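Local structure of E3 SUMO-protein ligase SIZ2 (Saccharomyces cerevisiae, 6U75) at residues Y8-I14 with C134-F140; E70-F74 with N98-P103. The protein acts as a PIAS-family SUMO E3 ligase that promotes attachment of SUMO to target proteins, possibly including septins, and may contribute to chromosome maintenance. All blocks are in the same frame, centred on the assembly; numbering follows the deposited sequence.

Contact 1 of 2, residues Y8-I14 with C134-F140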
loop_
_atom_site.group_PDB
_atom_site.type_symbol
_atom_site.label_atom_id
_atom_site.label_comp_id
_atom_site.label_asym_id
_atom_site.label_seq_id
_atom_site.Cartn_x
_atom_site.Cartn_y
_atom_site.Cartn_z
ATOM N N TYR A 8 0.430 -4.545 6.649
ATOM C CA TYR A 8 0.513 -5.872 7.238
ATOM C C TYR A 8 1.958 -6.153 7.615
ATOM O O TYR A 8 2.883 -5.732 6.915
ATOM C CB TYR A 8 -0.006 -6.947 6.275
ATOM C CG TYR A 8 0.534 -6.817 4.870
ATOM C CD1 TYR A 8 1.797 -7.288 4.543
ATOM C CD2 TYR A 8 -0.224 -6.224 3.867
ATOM C CE1 TYR A 8 2.293 -7.170 3.258
ATOM C CE2 TYR A 8 0.262 -6.102 2.582
ATOM C CZ TYR A 8 1.520 -6.578 2.282
ATOM O OH TYR A 8 2.009 -6.455 1.003
ATOM N N LYS A 9 2.144 -6.861 8.730
ATOM C CA LYS A 9 3.473 -7.245 9.187
ATOM C C LYS A 9 3.459 -8.690 9.668
ATOM O O LYS A 9 2.485 -9.125 10.298
ATOM C CB LYS A 9 3.972 -6.327 10.310
ATOM C CG LYS A 9 4.452 -4.968 9.816
ATOM C CD LYS A 9 5.780 -5.079 9.072
ATOM C CE LYS A 9 5.997 -3.906 8.130
ATOM N NZ LYS A 9 5.989 -2.599 8.841
ATOM N N PRO A 10 4.522 -9.449 9.401
ATOM C CA PRO A 10 4.486 -10.888 9.681
ATOM C C PRO A 10 4.605 -11.199 11.164
ATOM O O PRO A 10 5.324 -10.528 11.909
ATOM C CB PRO A 10 5.696 -11.422 8.906
ATOM C CG PRO A 10 6.652 -10.286 8.898
ATOM C CD PRO A 10 5.826 -9.026 8.858
ATOM N N ILE A 11 3.888 -12.238 11.582
ATOM C CA ILE A 11 3.968 -12.767 12.931
ATOM C C ILE A 11 4.595 -14.155 12.942
ATOM O O ILE A 11 5.421 -14.460 13.804
ATOM C CB ILE A 11 2.565 -12.796 13.577
ATOM C CG1 ILE A 11 1.952 -11.392 13.605
ATOM C CG2 ILE A 11 2.626 -13.394 14.975
ATOM C CD1 ILE A 11 2.751 -10.380 14.405
ATOM N N VAL A 12 4.216 -14.999 11.988
ATOM C CA VAL A 12 4.781 -16.337 11.863
ATOM C C VAL A 12 4.455 -16.858 10.473
ATOM O O VAL A 12 3.364 -16.625 9.946
ATOM C CB VAL A 12 4.242 -17.281 12.965
ATOM C CG1 VAL A 12 2.721 -17.252 12.993
ATOM C CG2 VAL A 12 4.750 -18.697 12.743
ATOM N N GLN A 13 5.416 -17.557 9.879
ATOM C CA GLN A 13 5.188 -18.236 8.614
ATOM C C GLN A 13 4.504 -19.571 8.864
ATOM O O GLN A 13 4.833 -20.282 9.818
ATOM C CB GLN A 13 6.509 -18.452 7.879
ATOM C CG GLN A 13 6.357 -19.065 6.498
ATOM C CD GLN A 13 7.679 -19.183 5.768
ATOM O OE1 GLN A 13 8.714 -18.730 6.256
ATOM N NE2 GLN A 13 7.650 -19.795 4.591
ATOM N N ILE A 14 3.551 -19.909 8.008
ATOM C CA ILE A 14 2.852 -21.190 8.129
ATOM C C ILE A 14 3.710 -22.278 7.487
ATOM O O ILE A 14 4.092 -22.139 6.314
ATOM C CB ILE A 14 1.476 -21.118 7.474
ATOM C CG1 ILE A 14 0.548 -20.195 8.270
ATOM C CG2 ILE A 14 0.868 -22.509 7.358
ATOM C CD1 ILE A 14 0.160 -20.722 9.643
ATOM N N CYS A 134 2.449 -18.469 2.777
ATOM C CA CYS A 134 1.333 -18.113 3.643
ATOM C C CYS A 134 1.883 -17.658 4.983
ATOM O O CYS A 134 2.758 -18.317 5.552
ATOM C CB CYS A 134 0.374 -19.290 3.840
ATOM S SG CYS A 134 -0.394 -19.882 2.322
ATOM N N PHE A 135 1.372 -16.536 5.482
ATOM C CA PHE A 135 1.845 -15.976 6.738
ATOM C C PHE A 135 0.666 -15.528 7.582
ATOM O O PHE A 135 -0.321 -15.009 7.057
ATOM C CB PHE A 135 2.770 -14.770 6.518
ATOM C CG PHE A 135 4.101 -15.116 5.919
ATOM C CD1 PHE A 135 4.220 -15.376 4.565
ATOM C CD2 PHE A 135 5.238 -15.160 6.708
ATOM C CE1 PHE A 135 5.447 -15.686 4.012
ATOM C CE2 PHE A 135 6.466 -15.468 6.161
ATOM C CZ PHE A 135 6.571 -15.733 4.813
ATOM N N ILE A 136 0.776 -15.714 8.885
ATOM C CA ILE A 136 -0.064 -14.968 9.810
ATOM C C ILE A 136 0.530 -13.574 9.945
ATOM O O ILE A 136 1.750 -13.411 10.063
ATOM C CB ILE A 136 -0.168 -15.687 11.166
ATOM C CG1 ILE A 136 -0.758 -17.084 10.955
ATOM C CG2 ILE A 136 -1.024 -14.879 12.138
ATOM C CD1 ILE A 136 -1.162 -17.793 12.227
ATOM N N VAL A 137 -0.324 -12.558 9.892
ATOM C CA VAL A 137 0.130 -11.176 9.852
ATOM C C VAL A 137 -0.796 -10.318 10.697
ATOM O O VAL A 137 -1.996 -10.585 10.810
ATOM C CB VAL A 137 0.187 -10.628 8.409
ATOM C CG1 VAL A 137 1.069 -11.505 7.533
ATOM C CG2 VAL A 137 -1.214 -10.521 7.824
ATOM N N GLU A 138 -0.224 -9.279 11.291
ATOM C CA GLU A 138 -0.999 -8.226 11.931
ATOM C C GLU A 138 -1.261 -7.143 10.894
ATOM O O GLU A 138 -0.319 -6.623 10.286
ATOM C CB GLU A 138 -0.259 -7.654 13.139
ATOM C CG GLU A 138 -1.092 -6.686 13.966
ATOM C CD GLU A 138 -0.329 -6.123 15.147
ATOM O OE1 GLU A 138 -0.351 -4.888 15.335
ATOM O OE2 GLU A 138 0.297 -6.913 15.884
ATOM N N VAL A 139 -2.535 -6.821 10.681
ATOM C CA VAL A 139 -2.938 -5.849 9.673
ATOM C C VAL A 139 -3.216 -4.517 10.351
ATOM O O VAL A 139 -3.611 -4.456 11.521
ATOM C CB VAL A 139 -4.170 -6.330 8.876
ATOM C CG1 VAL A 139 -3.884 -7.668 8.207
ATOM C CG2 VAL A 139 -5.397 -6.422 9.776
ATOM N N PHE A 140 -3.010 -3.436 9.603
ATOM C CA PHE A 140 -3.241 -2.083 10.084
ATOM C C PHE A 140 -4.079 -1.329 9.062
ATOM O O PHE A 140 -3.832 -1.419 7.856
ATOM C CB PHE A 140 -1.923 -1.343 10.325
ATOM C CG PHE A 140 -0.989 -2.060 11.255
ATOM C CD1 PHE A 140 -1.020 -1.813 12.616
ATOM C CD2 PHE A 140 -0.080 -2.983 10.767
ATOM C CE1 PHE A 140 -0.161 -2.470 13.473
ATOM C CE2 PHE A 140 0.782 -3.645 11.620
ATOM C CZ PHE A 140 0.741 -3.387 12.974
HETATM O O HOH W 1 4.532 -20.638 4.034
#
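Val-12 and Ile-136 lie side by side, Val-12 CG1 resting 3.8 Å from Ile-136 CB, where two antiparallel strands of the PINIT domain meet at a classic beta bulge. Ile-11 and Val-12 both face Ile-136: Ile-11 N donates to Ile-136 O (2.9 Å), and Val-12 O accepts from Ile-136 N. This is the closely packed part. Ile-14 adds its CD1 4.0 Å from Ile-136 CG1, and helix 38-46 covers the cluster through Leu-43 and Asn-40. On the other face of the sheet, Gln-13 crosses the Phe-135 ring. Its CG, anti to the backbone N (chi1 -176°), sits 4.0 Å from the ring centroid as a CH-pi contact, and the extended chain carries the amide on across the ring at 26° to its plane. A water accepts from both Gln-13 NE2 and Cys-134 N.

The solvent side is looser: the exposed Lys-9 chain leads away and Pro-10 CB comes no nearer than 4.4 Å to Phe-135 CD2, while Lys-9 and Glu-138 exchange two backbone bonds. Five main-chain bonds hold the strands on both sides of the bulge with its one-residue shift; Val-12, Ile-14 and Ile-136 pack on the helix side, Phe-135 and Val-137 on the other.

Contact 2 of 2, residues E70-F74 with N98-P103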
loop_
_atom_site.group_PDB
_atom_site.type_symbol
_atom_site.label_atom_id
_atom_site.label_comp_id
_atom_site.label_asym_id
_atom_site.label_seq_id
_atom_site.Cartn_x
_atom_site.Cartn_y
_atom_site.Cartn_z
ATOM N N GLU A 70 10.322 -11.166 -1.738
ATOM C CA GLU A 70 9.777 -10.981 -3.077
ATOM C C GLU A 70 8.651 -9.954 -3.059
ATOM O O GLU A 70 7.781 -9.977 -2.184
ATOM C CB GLU A 70 9.252 -12.305 -3.637
ATOM C CG GLU A 70 10.050 -13.541 -3.242
ATOM C CD GLU A 70 9.538 -14.180 -1.963
ATOM O OE1 GLU A 70 9.068 -13.439 -1.073
ATOM O OE2 GLU A 70 9.598 -15.422 -1.851
ATOM N N ALA A 71 8.672 -9.046 -4.033
ATOM C CA ALA A 71 7.551 -8.134 -4.220
ATOM C C ALA A 71 6.311 -8.921 -4.623
ATOM O O ALA A 71 6.396 -9.916 -5.348
ATOM C CB ALA A 71 7.887 -7.087 -5.281
ATOM N N ILE A 72 5.150 -8.473 -4.149
ATOM C CA ILE A 72 3.917 -9.231 -4.347
ATOM C C ILE A 72 3.582 -9.230 -5.835
ATOM O O ILE A 72 3.274 -8.185 -6.415
ATOM C CB ILE A 72 2.764 -8.665 -3.514
ATOM C CG1 ILE A 72 3.030 -8.919 -2.029
ATOM C CG2 ILE A 72 1.438 -9.293 -3.951
ATOM C CD1 ILE A 72 1.945 -8.420 -1.101
ATOM N N ASP A 73 3.633 -10.408 -6.454
ATOM C CA ASP A 73 3.278 -10.574 -7.860
ATOM C C ASP A 73 2.548 -11.899 -8.013
ATOM O O ASP A 73 3.145 -12.965 -7.829
ATOM C CB ASP A 73 4.514 -10.525 -8.756
ATOM C CG ASP A 73 4.955 -9.109 -9.064
ATOM O OD1 ASP A 73 4.116 -8.315 -9.537
ATOM O OD2 ASP A 73 6.139 -8.786 -8.828
ATOM N N PHE A 74 1.263 -11.830 -8.331
ATOM C CA PHE A 74 0.481 -13.009 -8.666
ATOM C C PHE A 74 0.491 -13.233 -10.175
ATOM O O PHE A 74 0.614 -12.278 -10.950
ATOM C CB PHE A 74 -0.961 -12.850 -8.193
ATOM C CG PHE A 74 -1.175 -13.206 -6.750
ATOM C CD1 PHE A 74 -0.964 -12.274 -5.751
ATOM C CD2 PHE A 74 -1.604 -14.473 -6.395
ATOM C CE1 PHE A 74 -1.169 -12.601 -4.425
ATOM C CE2 PHE A 74 -1.811 -14.807 -5.071
ATOM C CZ PHE A 74 -1.593 -13.869 -4.085
ATOM N N ASN A 98 4.545 -4.176 -12.065
ATOM C CA ASN A 98 4.972 -5.317 -11.269
ATOM C C ASN A 98 5.220 -4.882 -9.832
ATOM O O ASN A 98 5.754 -3.797 -9.583
ATOM C CB ASN A 98 6.242 -5.940 -11.850
ATOM C CG ASN A 98 6.036 -6.479 -13.251
ATOM O OD1 ASN A 98 4.999 -7.066 -13.557
ATOM N ND2 ASN A 98 7.025 -6.277 -14.114
ATOM N N GLY A 99 4.834 -5.736 -8.889
ATOM C CA GLY A 99 4.974 -5.434 -7.481
ATOM C C GLY A 99 3.820 -4.669 -6.876
ATOM O O GLY A 99 3.904 -4.281 -5.704
ATOM N N THR A 100 2.745 -4.441 -7.633
ATOM C CA THR A 100 1.584 -3.698 -7.160
ATOM C C THR A 100 0.422 -4.616 -6.799
ATOM O O THR A 100 -0.742 -4.216 -6.906
ATOM C CB THR A 100 1.140 -2.683 -8.214
ATOM O OG1 THR A 100 0.612 -3.372 -9.354
ATOM C CG2 THR A 100 2.311 -1.817 -8.648
ATOM N N GLY A 101 0.715 -5.844 -6.384
ATOM C CA GLY A 101 -0.309 -6.784 -5.996
ATOM C C GLY A 101 -0.547 -6.770 -4.499
ATOM O O GLY A 101 0.293 -6.325 -3.721
ATOM N N ASN A 102 -1.715 -7.262 -4.108
ATOM C CA ASN A 102 -2.088 -7.410 -2.713
ATOM C C ASN A 102 -2.163 -8.882 -2.336
ATOM O O ASN A 102 -2.318 -9.750 -3.202
ATOM C CB ASN A 102 -3.444 -6.749 -2.431
ATOM C CG ASN A 102 -3.347 -5.244 -2.316
ATOM O OD1 ASN A 102 -2.262 -4.689 -2.149
ATOM N ND2 ASN A 102 -4.490 -4.574 -2.393
ATOM N N PRO A 103 -2.050 -9.203 -1.053
ATOM C CA PRO A 103 -2.239 -10.587 -0.613
ATOM C C PRO A 103 -3.716 -10.957 -0.585
ATOM O O PRO A 103 -4.605 -10.108 -0.670
ATOM C CB PRO A 103 -1.632 -10.598 0.793
ATOM C CG PRO A 103 -1.776 -9.195 1.270
ATOM C CD PRO A 103 -1.637 -8.322 0.054
#
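Ala-71 CB rests 4.0 Å from Gly-99 CA where two irregular loops of the PINIT domain pass each other, their chain directions 77° apart; neither forms a strand here. At the next residue, Ile-72 O receives a weak bond from Gly-101 N (3.5 Å) and a CA-H...O contact from Gly-99 CA. The Ile-72 side chain runs along the other loop: CG2 and CB lie against the Gly-101 carbonyl, and CD1 reaches Pro-103 CD at 3.8 Å. Gly-101 has no side chain, and a CB there would point at Ile-72 CG2.

Asp-73 supplies the side-chain polar link. With CG beside its own backbone N (chi1 -82°), the carboxylate swings toward Gly-99, whose N donates a nearly straight bond to OD1 (2.8 Å, 166° at the hydrogen). The donor arrives on the syn side, tilted from the carboxylate plane. OD1 also forms a salt bridge with Lys-92 NZ, so one carboxylate oxygen of the buried Asp-73 holds two points of a single loop against segment 70-74. Replacing the carboxylate by the methyl of an alanine is likely to leave Gly-99 N and the Lys-92 ammonium without this partner, and the loop less firmly tied.

The Phe-74 ring packs on Val-91 and Ser-56; its CE1 lies 3.3 Å from Asn-102 O, and its edge is turned to Pro-103, with CE1 4.4 Å from Pro-103 CA.

Both contacts lie in the PINIT domain, their centres about 16 Å apart and away from the zinc site of the SP-RING. Along the chain 8-14 comes first, then 70-74 and 98-103, and finally 134-140, so contact 1 brings an early strand against strand 130-139 while contact 2 ties together loops between them. Strand 50-58 connects the two: it pairs with strand 130-139 of contact 1 and with strand 104-105, which directly follows contact 2. Tyr-8 bridges them physically, its hydroxyl end meeting Ile-72 and its ring Pro-103, with Tyr-8 CE2 3.9 Å from Pro-103 CD. The first strand and the loops therefore share one continuous packed region of the domain.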